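Local coordinates for DNA replication and repair protein RecF (Caldanaerobacter subterraneus subsp. tengcongensis, PDB 5Z69) that binds ATP, probably also single-stranded DNA, and serves as an ATP-dependent switch in the RecFOR pathway of DNA repair, at residues I91-G94 / N100-I103; V150-Y155 / I201-N206; E209-S214 / L306-E311; M220-E225 / A297-K302. One frame throughout, in Å; residues are numbered along the deposited sequence.

Contact 1 of 4, residues I91-G94 / N100-I103; sequences IEFG and NKVI
Phe93 and Ile103 stand side by side on one face of an antiparallel pair of strands, their side chains pointing the same way from a non-hydrogen-bonded position of the register. The branch that touches is the longer arm of the isoleucine. Ile103 CG1 sits off-centre over the ring in a CH-pi contact, 4.2 Å from the centroid of Phe93, while the end of the same arm, Ile103 CD1, comes within 3.5 Å of Phe93 CE2. Phe93 CG is turned anti to the backbone N (chi1 -166°), which lets the end of the ring lean nearer the partner strand while the side chain rises from the face it shares with Ile103. At the adjoining ring atom, Phe93 CZ, Lys101 CD comes to 4.2 Å, so the aliphatic part of a lysine continues the apolar surface. Beneath this layer the backbone supplies the polar bonds. Gly94 and Val102 form a hydrogen-bonded pair: Gly94 N donates to Val102 O at 2.8 Å, and Val102 N returns a bond of equal length to Gly94 O, both nearly straight. The two strands, 86-96 and 101-105, form a beta hairpin inside a six-stranded antiparallel sheet. Strand 74-83 flanks the hairpin beyond 86-96, bonding to Phe93 through Val77, while Leu110 bonds to Ile103 on the other side.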
loop_
_atom_site.group_PDB
_atom_site.type_symbol
_atom_site.label_atom_id
_atom_site.label_comp_id
_atom_site.label_asym_id
_atom_site.label_seq_id
_atom_site.Cartn_x
_atom_site.Cartn_y
_atom_site.Cartn_z
ATOM N N ILE A 91 -12.331 31.531 25.227
ATOM C CA ILE A 91 -11.589 31.273 24.009
ATOM C C ILE A 91 -12.092 32.191 22.922
ATOM O O ILE A 91 -13.271 32.143 22.543
ATOM C CB ILE A 91 -11.735 29.793 23.541
ATOM C CG1 ILE A 91 -11.302 28.819 24.650
ATOM C CG2 ILE A 91 -10.953 29.544 22.213
ATOM C CD1 ILE A 91 -11.444 27.330 24.185
ATOM N N GLU A 92 -11.191 33.026 22.419
ATOM C CA GLU A 92 -11.534 33.990 21.374
ATOM C C GLU A 92 -10.783 33.774 20.079
ATOM O O GLU A 92 -9.564 33.572 20.081
ATOM C CB GLU A 92 -11.239 35.404 21.843
ATOM C CG GLU A 92 -11.970 35.822 23.087
ATOM C CD GLU A 92 -11.454 37.153 23.551
ATOM O OE1 GLU A 92 -10.403 37.146 24.220
ATOM O OE2 GLU A 92 -12.051 38.206 23.191
ATOM N N PHE A 93 -11.498 33.902 18.969
ATOM C CA PHE A 93 -10.901 33.721 17.637
ATOM C C PHE A 93 -11.405 34.830 16.725
ATOM O O PHE A 93 -12.589 34.861 16.382
ATOM C CB PHE A 93 -11.275 32.357 17.070
ATOM C CG PHE A 93 -10.465 31.932 15.872
ATOM C CD1 PHE A 93 -10.574 32.606 14.649
ATOM C CD2 PHE A 93 -9.625 30.834 15.944
ATOM C CE1 PHE A 93 -9.823 32.185 13.514
ATOM C CE2 PHE A 93 -8.874 30.403 14.812
ATOM C CZ PHE A 93 -8.978 31.085 13.609
ATOM N N GLY A 94 -10.516 35.757 16.376
ATOM C CA GLY A 94 -10.852 36.848 15.481
ATOM C C GLY A 94 -10.033 36.713 14.195
ATOM O O GLY A 94 -8.834 36.450 14.234
ATOM N N ASN A 100 -4.825 38.910 9.138
ATOM C CA ASN A 100 -4.575 38.967 10.580
ATOM C C ASN A 100 -5.531 38.106 11.404
ATOM O O ASN A 100 -6.734 38.379 11.442
ATOM C CB ASN A 100 -4.668 40.414 11.065
ATOM C CG ASN A 100 -3.597 41.294 10.458
ATOM O OD1 ASN A 100 -2.554 40.802 10.032
ATOM N ND2 ASN A 100 -3.845 42.604 10.424
ATOM N N LYS A 101 -5.017 37.072 12.063
ATOM C CA LYS A 101 -5.871 36.368 13.011
ATOM C C LYS A 101 -5.356 36.556 14.438
ATOM O O LYS A 101 -4.150 36.675 14.675
ATOM C CB LYS A 101 -6.027 34.884 12.645
ATOM C CG LYS A 101 -4.848 34.009 12.845
ATOM C CD LYS A 101 -5.202 32.553 12.466
ATOM C CE LYS A 101 -5.695 32.428 11.028
ATOM N NZ LYS A 101 -5.705 31.007 10.557
ATOM N N VAL A 102 -6.296 36.665 15.372
ATOM C CA VAL A 102 -5.976 36.855 16.778
ATOM C C VAL A 102 -6.716 35.790 17.569
ATOM O O VAL A 102 -7.957 35.773 17.586
ATOM C CB VAL A 102 -6.384 38.258 17.300
ATOM C CG1 VAL A 102 -6.140 38.372 18.803
ATOM C CG2 VAL A 102 -5.641 39.366 16.549
ATOM N N ILE A 103 -5.960 34.893 18.191
ATOM C CA ILE A 103 -6.530 33.836 19.023
ATOM C C ILE A 103 -6.115 34.063 20.467
ATOM O O ILE A 103 -4.925 34.228 20.770
ATOM C CB ILE A 103 -6.086 32.445 18.569
ATOM C CG1 ILE A 103 -6.376 32.258 17.085
ATOM C CG2 ILE A 103 -6.761 31.330 19.413
ATOM C CD1 ILE A 103 -5.835 30.945 16.552
#

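Contact 2 of 4, residues V150-Y155 / I201-N206; sequences VIDKNY and IKVRNN
This is a mixed polar and apolar contact between helices, made where the chain turns from helix 137-151 into helix 153-177 and meets the middle of the long helix 186-222. Tyr155 carries most of it. Its side chain crosses that of Arg204 at about a right angle, and Arg204 NE donates to Tyr155 OH over 3.0 Å, with an N-H...O angle of 167° and the oxygen at the edge of the guanidinium, close to its plane. Nearer the backbone, Val203 CG1 packs against the tyrosine ring, 3.5 Å from Tyr155 CD2. The same methyl lies 3.9 Å from Asp152 OD1, one oxygen of the residue that caps helix 153-177. The other oxygen, Asp152 OD2, accepts from Tyr155 N at 3.2 Å, with a weak second bond from Asn154 N, so the N-cap residue also borders the contact. Asp145 OD1 of helix 137-151 is hydrogen-bonded to Tyr155 OH and forms a salt bridge with Arg204 NH2, and Arg204 NH1 pairs with Glu274. With its nitrogens held by separate partners, the buried guanidinium is fixed in rotation, and the surrounding acids would be expected to favour its positive charge.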
loop_
_atom_site.group_PDB
_atom_site.type_symbol
_atom_site.label_atom_id
_atom_site.label_comp_id
_atom_site.label_asym_id
_atom_site.label_seq_id
_atom_site.Cartn_x
_atom_site.Cartn_y
_atom_site.Cartn_z
ATOM N N VAL A 150 -4.477 16.628 18.302
ATOM C CA VAL A 150 -5.378 17.104 19.339
ATOM C C VAL A 150 -4.977 16.521 20.689
ATOM O O VAL A 150 -5.031 17.199 21.711
ATOM C CB VAL A 150 -6.855 16.740 19.024
ATOM C CG1 VAL A 150 -7.718 16.835 20.294
ATOM C CG2 VAL A 150 -7.393 17.685 17.946
ATOM N N ILE A 151 -4.540 15.265 20.703
ATOM C CA ILE A 151 -4.271 14.671 21.993
ATOM C C ILE A 151 -2.785 14.651 22.333
ATOM O O ILE A 151 -2.421 14.413 23.475
ATOM C CB ILE A 151 -4.893 13.261 22.084
ATOM C CG1 ILE A 151 -4.234 12.266 21.148
ATOM C CG2 ILE A 151 -6.349 13.328 21.689
ATOM C CD1 ILE A 151 -4.977 10.931 21.126
ATOM N N ASP A 152 -1.923 14.975 21.376
ATOM C CA ASP A 152 -0.481 14.791 21.599
ATOM C C ASP A 152 0.317 15.964 21.038
ATOM O O ASP A 152 0.608 16.042 19.835
ATOM C CB ASP A 152 -0.014 13.450 20.981
ATOM C CG ASP A 152 1.485 13.173 21.178
ATOM O OD1 ASP A 152 1.933 12.059 20.807
ATOM O OD2 ASP A 152 2.226 14.041 21.679
ATOM N N LYS A 153 0.706 16.851 21.941
ATOM C CA LYS A 153 1.392 18.089 21.587
ATOM C C LYS A 153 2.790 17.853 21.005
ATOM O O LYS A 153 3.250 18.614 20.156
ATOM C CB LYS A 153 1.468 18.997 22.825
ATOM C CG LYS A 153 1.615 20.474 22.511
ATOM N N ASN A 154 3.466 16.793 21.440
ATOM C CA ASN A 154 4.806 16.519 20.937
ATOM C C ASN A 154 4.768 16.040 19.494
ATOM O O ASN A 154 5.671 16.322 18.705
ATOM C CB ASN A 154 5.514 15.497 21.828
ATOM C CG ASN A 154 5.739 16.027 23.237
ATOM O OD1 ASN A 154 6.111 17.187 23.418
ATOM N ND2 ASN A 154 5.487 15.190 24.237
ATOM N N TYR A 155 3.716 15.307 19.153
ATOM C CA TYR A 155 3.536 14.860 17.780
ATOM C C TYR A 155 3.237 16.053 16.898
ATOM O O TYR A 155 3.788 16.186 15.797
ATOM C CB TYR A 155 2.402 13.859 17.681
ATOM C CG TYR A 155 1.991 13.487 16.267
ATOM C CD1 TYR A 155 1.002 14.203 15.574
ATOM C CD2 TYR A 155 2.564 12.390 15.635
ATOM C CE1 TYR A 155 0.611 13.816 14.270
ATOM C CE2 TYR A 155 2.188 12.007 14.356
ATOM C CZ TYR A 155 1.221 12.710 13.677
ATOM O OH TYR A 155 0.887 12.278 12.403
ATOM N N ILE A 201 6.142 8.320 12.278
ATOM C CA ILE A 201 5.699 6.964 11.961
ATOM C C ILE A 201 5.422 6.193 13.245
ATOM O O ILE A 201 4.388 5.536 13.378
ATOM C CB ILE A 201 6.747 6.220 11.105
ATOM C CG1 ILE A 201 6.674 6.727 9.668
ATOM C CG2 ILE A 201 6.533 4.698 11.167
ATOM C CD1 ILE A 201 7.936 6.490 8.868
ATOM N N LYS A 202 6.327 6.313 14.211
ATOM C CA LYS A 202 6.172 5.596 15.474
ATOM C C LYS A 202 4.861 5.961 16.171
ATOM O O LYS A 202 4.121 5.084 16.628
ATOM C CB LYS A 202 7.351 5.878 16.409
ATOM C CG LYS A 202 7.279 5.066 17.695
ATOM C CD LYS A 202 7.736 5.843 18.916
ATOM C CE LYS A 202 6.685 6.866 19.346
ATOM N NZ LYS A 202 7.043 7.603 20.601
ATOM N N VAL A 203 4.559 7.251 16.241
ATOM C CA VAL A 203 3.343 7.665 16.914
ATOM C C VAL A 203 2.097 7.317 16.105
ATOM O O VAL A 203 1.070 6.913 16.673
ATOM C CB VAL A 203 3.356 9.172 17.209
ATOM C CG1 VAL A 203 1.987 9.619 17.746
ATOM C CG2 VAL A 203 4.478 9.497 18.185
ATOM N N ARG A 204 2.174 7.472 14.788
ATOM C CA ARG A 204 1.048 7.088 13.941
ATOM C C ARG A 204 0.710 5.616 14.136
ATOM O O ARG A 204 -0.470 5.246 14.180
ATOM C CB ARG A 204 1.335 7.356 12.468
ATOM C CG ARG A 204 1.200 8.815 12.058
ATOM C CD ARG A 204 1.435 8.973 10.561
ATOM N NE ARG A 204 1.260 10.359 10.167
ATOM C CZ ARG A 204 1.427 10.821 8.938
ATOM N NH1 ARG A 204 1.787 10.001 7.953
ATOM N NH2 ARG A 204 1.239 12.112 8.697
ATOM N N ASN A 205 1.747 4.787 14.261
ATOM C CA ASN A 205 1.551 3.354 14.506
ATOM C C ASN A 205 0.871 3.106 15.842
ATOM O O ASN A 205 -0.070 2.311 15.935
ATOM C CB ASN A 205 2.876 2.600 14.474
ATOM C CG ASN A 205 2.680 1.082 14.449
ATOM O OD1 ASN A 205 2.200 0.525 13.466
ATOM N ND2 ASN A 205 3.037 0.425 15.538
ATOM N N ASN A 206 1.355 3.775 16.884
ATOM C CA ASN A 206 0.724 3.670 18.201
ATOM C C ASN A 206 -0.772 3.979 18.133
ATOM O O ASN A 206 -1.585 3.287 18.741
ATOM C CB ASN A 206 1.388 4.608 19.214
ATOM C CG ASN A 206 2.870 4.320 19.419
ATOM O OD1 ASN A 206 3.646 5.226 19.729
ATOM N ND2 ASN A 206 3.269 3.063 19.244
#

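Contact 3 of 4, residues E209-S214 / L306-E311; sequences EKLKNS and LEILEE
The carboxylate of Glu307 is the flat group that meets the opposite helix, and Ser214 approaches it over a face. In one of its two modelled positions Ser214 OG donates to Glu307 OE1 at 2.6 Å, lying 78° out of the carboxylate plane. Glu307 is carried there by an extended chain whose CG is anti to the backbone N (chi1 172°), and in that conformer Ser214 OG is likewise turned anti to its own N. The second carboxylate oxygen, Glu307 OE2, is engaged in a salt bridge to Lys217, nearly one turn further along the serine's helix; in the same conformer OG of Ser214 is also hydrogen-bonded to Ser304. With the serine so placed, the glutamate spans the gap with both of its oxygens in use, and the neighbouring lysine would be expected to favour its negative charge.

A turn away, the contact becomes apolar. Ile308 points toward the partner helix and its CD1 methyl settles on the backbone between Lys210 and Leu211, 3.7 Å from both Lys210 C and Leu211 N, with Lys210 CB at 3.8 Å. The lysine lends only the root of its side chain here: the extended remainder leads away, and its NZ forms a salt bridge with Glu312.

The short helical segments run at 122° to one another, their axes 10.3 Å apart at closest approach. They belong to helices 186-222 and 291-313. Leu211 turns away from Ile308 to pack on Leu301 and Ser304 and on Ile229 of strand 227-232, while Tyr207 and Phe218 of helix 186-222 touch Ile308 and Glu307 respectively.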
loop_
_atom_site.group_PDB
_atom_site.type_symbol
_atom_site.label_atom_id
_atom_site.label_comp_id
_atom_site.label_asym_id
_atom_site.label_seq_id
_atom_site.Cartn_x
_atom_site.Cartn_y
_atom_site.Cartn_z
ATOM N N GLU A 209 -2.727 1.275 16.021
ATOM C CA GLU A 209 -2.918 0.136 16.936
ATOM C C GLU A 209 -4.150 0.324 17.777
ATOM O O GLU A 209 -5.019 -0.534 17.806
ATOM C CB GLU A 209 -1.739 -0.015 17.898
ATOM C CG GLU A 209 -0.500 -0.739 17.359
ATOM C CD GLU A 209 0.471 -1.068 18.483
ATOM O OE1 GLU A 209 1.645 -0.636 18.404
ATOM O OE2 GLU A 209 0.043 -1.761 19.437
ATOM N N LYS A 210 -4.218 1.452 18.487
ATOM C CA LYS A 210 -5.389 1.746 19.313
ATOM C C LYS A 210 -6.643 1.864 18.469
ATOM O O LYS A 210 -7.704 1.387 18.863
ATOM C CB LYS A 210 -5.173 3.029 20.110
ATOM C CG LYS A 210 -4.106 2.890 21.151
ATOM C CD LYS A 210 -3.762 4.227 21.786
ATOM C CE LYS A 210 -2.800 4.036 22.947
ATOM N NZ LYS A 210 -2.177 5.312 23.358
ATOM N N LEU A 211 -6.518 2.490 17.300
ATOM C CA LEU A 211 -7.656 2.655 16.410
ATOM C C LEU A 211 -8.224 1.287 16.020
ATOM O O LEU A 211 -9.429 1.065 16.092
ATOM C CB LEU A 211 -7.260 3.446 15.156
ATOM C CG LEU A 211 -8.416 3.684 14.178
ATOM C CD1 LEU A 211 -9.501 4.463 14.914
ATOM C CD2 LEU A 211 -7.990 4.428 12.913
ATOM N N LYS A 212 -7.353 0.367 15.625
ATOM C CA LYS A 212 -7.810 -0.962 15.213
ATOM C C LYS A 212 -8.523 -1.701 16.366
ATOM O O LYS A 212 -9.629 -2.211 16.183
ATOM C CB LYS A 212 -6.629 -1.775 14.669
ATOM C CG LYS A 212 -7.014 -3.035 13.888
ATOM C CD LYS A 212 -6.994 -4.264 14.768
ATOM C CE LYS A 212 -5.610 -4.493 15.352
ATOM N NZ LYS A 212 -5.423 -3.811 16.664
ATOM N N ASN A 213 -7.915 -1.732 17.550
ATOM C CA ASN A 213 -8.551 -2.333 18.732
ATOM C C ASN A 213 -9.953 -1.805 19.013
ATOM O O ASN A 213 -10.897 -2.574 19.191
ATOM C CB ASN A 213 -7.720 -2.097 19.996
ATOM C CG ASN A 213 -6.341 -2.704 19.923
ATOM O OD1 ASN A 213 -6.116 -3.700 19.234
ATOM N ND2 ASN A 213 -5.399 -2.108 20.653
ATOM N N SER A 214 -10.073 -0.482 19.086
ATOM C CA SER A 214 -11.345 0.137 19.412
ATOM C C SER A 214 -12.365 -0.062 18.298
ATOM O O SER A 214 -13.533 -0.325 18.560
ATOM C CB SER A 214 -11.161 1.636 19.693
ATOM O OG SER A 214 -12.371 2.192 20.159
ATOM N N LEU A 306 -13.591 9.166 19.461
ATOM C CA LEU A 306 -14.150 9.595 20.730
ATOM C C LEU A 306 -13.565 8.811 21.907
ATOM O O LEU A 306 -13.094 9.384 22.889
ATOM C CB LEU A 306 -15.667 9.443 20.680
ATOM C CG LEU A 306 -16.421 9.684 21.987
ATOM C CD1 LEU A 306 -16.070 11.040 22.574
ATOM C CD2 LEU A 306 -17.925 9.556 21.743
ATOM N N GLU A 307 -13.598 7.491 21.804
ATOM C CA GLU A 307 -13.099 6.642 22.873
ATOM C C GLU A 307 -11.613 6.886 23.168
ATOM O O GLU A 307 -11.223 7.057 24.318
ATOM C CB GLU A 307 -13.325 5.170 22.514
ATOM C CG GLU A 307 -12.658 4.214 23.470
ATOM C CD GLU A 307 -13.035 2.774 23.168
ATOM O OE1 GLU A 307 -12.146 1.991 22.782
ATOM O OE2 GLU A 307 -14.233 2.446 23.296
ATOM N N ILE A 308 -10.785 6.875 22.127
ATOM C CA ILE A 308 -9.363 7.140 22.308
ATOM C C ILE A 308 -9.133 8.558 22.897
ATOM O O ILE A 308 -8.313 8.748 23.794
ATOM C CB ILE A 308 -8.606 6.957 20.965
ATOM C CG1 ILE A 308 -8.713 5.495 20.513
ATOM C CG2 ILE A 308 -7.138 7.351 21.108
ATOM C CD1 ILE A 308 -8.168 5.204 19.104
ATOM N N LEU A 309 -9.877 9.548 22.416
ATOM C CA LEU A 309 -9.702 10.915 22.920
ATOM C C LEU A 309 -9.995 10.985 24.440
ATOM O O LEU A 309 -9.199 11.550 25.208
ATOM C CB LEU A 309 -10.585 11.900 22.114
ATOM C CG LEU A 309 -10.771 13.362 22.588
ATOM C CD1 LEU A 309 -9.474 13.919 23.031
ATOM C CD2 LEU A 309 -11.323 14.266 21.468
ATOM N N GLU A 310 -11.104 10.401 24.884
ATOM C CA GLU A 310 -11.428 10.398 26.322
ATOM C C GLU A 310 -10.363 9.727 27.179
ATOM O O GLU A 310 -9.963 10.243 28.226
ATOM C CB GLU A 310 -12.748 9.692 26.573
ATOM C CG GLU A 310 -13.919 10.343 25.914
ATOM C CD GLU A 310 -15.225 9.753 26.389
ATOM O OE1 GLU A 310 -15.661 8.747 25.782
ATOM O OE2 GLU A 310 -15.797 10.282 27.370
ATOM N N GLU A 311 -9.905 8.568 26.723
ATOM C CA GLU A 311 -8.918 7.794 27.463
ATOM C C GLU A 311 -7.572 8.504 27.509
ATOM O O GLU A 311 -6.925 8.545 28.547
ATOM C CB GLU A 311 -8.760 6.399 26.841
ATOM C CG GLU A 311 -9.303 5.275 27.707
ATOM C CD GLU A 311 -8.445 5.006 28.937
ATOM O OE1 GLU A 311 -7.240 5.343 28.915
ATOM O OE2 GLU A 311 -8.980 4.458 29.927
#

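Contact 4 of 4, residues M220-E225 / A297-K302; sequences MEISNE and AALCLK
Ile222 is the last helical residue of 186-222, Ser223 being the first to leave helical backbone angles, and its CA lies 9.1 Å from that of Cys300, a separation that only side chains can bridge. One atom does the bridging. Ile222 CD1, the end of the longer branch, reaches Cys300 SG at 4.0 Å and Leu299 CD2 at 4.4 Å, so that a single methyl meets two consecutive residues of the facing helix. Its torsions account for the reach: CG1 lies between the backbone N and the carbonyl carbon (chi1 62°), an uncommon placing for isoleucine within a helix, and the branch then runs out fully extended (chi2 174°). From the other side, Cys300 and Leu299 both direct their side chains toward Ile222. The sulfur is set beside its own backbone N, anti to the carbonyl carbon, and meets the methyl by van der Waals contact alone.

The small area buried between the segments, 97 Å², marks a light contact, which further residues broaden. Ile222 also touches Thr296, one turn before Cys300, and Tyr335; Cys300 is covered in addition by Phe218 and Leu219, from the preceding turn of the isoleucine's helix. The arrangement is that of a helix terminus resting on the flank of another helix: the end of 186-222, just before the chain enters strand 227-232, lies against helix 291-313 within the RecF/RecN/SMC-type P-loop NTPase fold.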
loop_
_atom_site.group_PDB
_atom_site.type_symbol
_atom_site.label_atom_id
_atom_site.label_comp_id
_atom_site.label_asym_id
_atom_site.label_seq_id
_atom_site.Cartn_x
_atom_site.Cartn_y
_atom_site.Cartn_z
ATOM N N MET A 220 -17.635 -5.202 15.624
ATOM C CA MET A 220 -18.099 -6.542 15.959
ATOM C C MET A 220 -19.434 -6.487 16.692
ATOM O O MET A 220 -20.152 -7.482 16.763
ATOM C CB MET A 220 -17.056 -7.279 16.809
ATOM C CG MET A 220 -17.215 -8.801 16.842
ATOM S SD MET A 220 -17.171 -9.580 15.204
ATOM C CE MET A 220 -16.875 -11.295 15.634
ATOM N N GLU A 221 -19.768 -5.315 17.226
ATOM C CA GLU A 221 -20.988 -5.154 18.011
ATOM C C GLU A 221 -22.214 -4.839 17.156
ATOM O O GLU A 221 -23.316 -5.274 17.479
ATOM C CB GLU A 221 -20.821 -4.048 19.059
ATOM C CG GLU A 221 -19.775 -4.312 20.139
ATOM C CD GLU A 221 -20.023 -5.590 20.909
ATOM O OE1 GLU A 221 -21.196 -5.865 21.247
ATOM O OE2 GLU A 221 -19.043 -6.324 21.166
ATOM N N ILE A 222 -22.033 -4.081 16.078
ATOM C CA ILE A 222 -23.180 -3.629 15.292
ATOM C C ILE A 222 -23.296 -4.253 13.895
ATOM O O ILE A 222 -24.306 -4.072 13.212
ATOM C CB ILE A 222 -23.167 -2.097 15.129
ATOM C CG1 ILE A 222 -21.913 -1.648 14.383
ATOM C CG2 ILE A 222 -23.247 -1.410 16.487
ATOM C CD1 ILE A 222 -21.914 -0.172 14.053
ATOM N N SER A 223 -22.262 -4.976 13.477
ATOM C CA SER A 223 -22.253 -5.604 12.160
ATOM C C SER A 223 -21.715 -7.027 12.213
ATOM O O SER A 223 -21.835 -7.779 11.245
ATOM C CB SER A 223 -21.420 -4.775 11.182
ATOM O OG SER A 223 -22.056 -3.548 10.884
ATOM N N ASN A 224 -21.117 -7.382 13.347
ATOM C CA ASN A 224 -20.492 -8.691 13.539
ATOM C C ASN A 224 -19.432 -9.014 12.482
ATOM O O ASN A 224 -19.213 -10.180 12.153
ATOM C CB ASN A 224 -21.558 -9.794 13.560
ATOM C CG ASN A 224 -21.152 -10.981 14.407
ATOM O OD1 ASN A 224 -21.415 -11.018 15.611
ATOM N ND2 ASN A 224 -20.505 -11.962 13.782
ATOM N N GLU A 225 -18.782 -7.977 11.957
ATOM C CA GLU A 225 -17.712 -8.141 10.968
ATOM C C GLU A 225 -16.338 -7.879 11.583
ATOM O O GLU A 225 -16.224 -7.258 12.643
ATOM C CB GLU A 225 -17.943 -7.224 9.767
ATOM C CG GLU A 225 -19.139 -7.632 8.927
ATOM C CD GLU A 225 -19.601 -6.536 7.996
ATOM O OE1 GLU A 225 -19.285 -5.358 8.260
ATOM O OE2 GLU A 225 -20.288 -6.848 7.003
ATOM N N ALA A 297 -18.540 1.664 8.832
ATOM C CA ALA A 297 -17.116 1.783 9.119
ATOM C C ALA A 297 -16.742 3.207 9.537
ATOM O O ALA A 297 -15.897 3.392 10.401
ATOM C CB ALA A 297 -16.299 1.361 7.915
ATOM N N ALA A 298 -17.371 4.194 8.908
ATOM C CA ALA A 298 -17.188 5.595 9.269
ATOM C C ALA A 298 -17.615 5.837 10.712
ATOM O O ALA A 298 -16.927 6.529 11.465
ATOM C CB ALA A 298 -17.969 6.483 8.341
ATOM N N LEU A 299 -18.753 5.251 11.084
ATOM C CA LEU A 299 -19.315 5.391 12.424
ATOM C C LEU A 299 -18.375 4.817 13.480
ATOM O O LEU A 299 -18.115 5.451 14.510
ATOM C CB LEU A 299 -20.686 4.706 12.498
ATOM C CG LEU A 299 -21.408 4.694 13.849
ATOM C CD1 LEU A 299 -21.459 6.088 14.424
ATOM C CD2 LEU A 299 -22.821 4.147 13.727
ATOM N N CYS A 300 -17.871 3.613 13.212
ATOM C CA CYS A 300 -16.930 2.933 14.100
ATOM C C CYS A 300 -15.625 3.715 14.251
ATOM O O CYS A 300 -15.052 3.791 15.335
ATOM C CB CYS A 300 -16.620 1.527 13.570
ATOM S SG CYS A 300 -17.992 0.344 13.677
ATOM N N LEU A 301 -15.143 4.246 13.130
ATOM C CA LEU A 301 -13.967 5.102 13.115
ATOM C C LEU A 301 -14.138 6.292 14.071
ATOM O O LEU A 301 -13.250 6.596 14.868
ATOM C CB LEU A 301 -13.708 5.597 11.694
ATOM C CG LEU A 301 -12.545 6.562 11.508
ATOM C CD1 LEU A 301 -11.223 5.814 11.576
ATOM C CD2 LEU A 301 -12.687 7.328 10.198
ATOM N N LYS A 302 -15.295 6.945 13.994
ATOM C CA LYS A 302 -15.551 8.151 14.801
ATOM C C LYS A 302 -15.844 7.788 16.260
ATOM O O LYS A 302 -15.416 8.485 17.185
ATOM C CB LYS A 302 -16.705 8.963 14.207
ATOM C CG LYS A 302 -16.483 9.440 12.754
ATOM C CD LYS A 302 -15.346 10.459 12.632
ATOM C CE LYS A 302 -15.706 11.734 13.417
ATOM N NZ LYS A 302 -14.686 12.842 13.313
#

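How the contacts relate
Contacts 2, 3 and 4 follow one another along helix 186-222, and contacts 3 and 4 share helix 291-313 as well, where Leu211 CD2 packs on Leu301 CD1 at 3.8 Å. Contact 2 joins the same cluster through Ile151, whose CG2 lies 3.5 Å from Leu309 CD1 of contact 3. Contact 1 stands apart in an antiparallel sheet, its centre about 31 Å from that of contact 3 and across the chain's centre from it. Contact 3 is the most buried; the others are partly buried. Backbone bonds dominate the sheet contact, charged side chains supply the polar bonds of contacts 2 and 3, and contact 4, at the helix end, is wholly apolar.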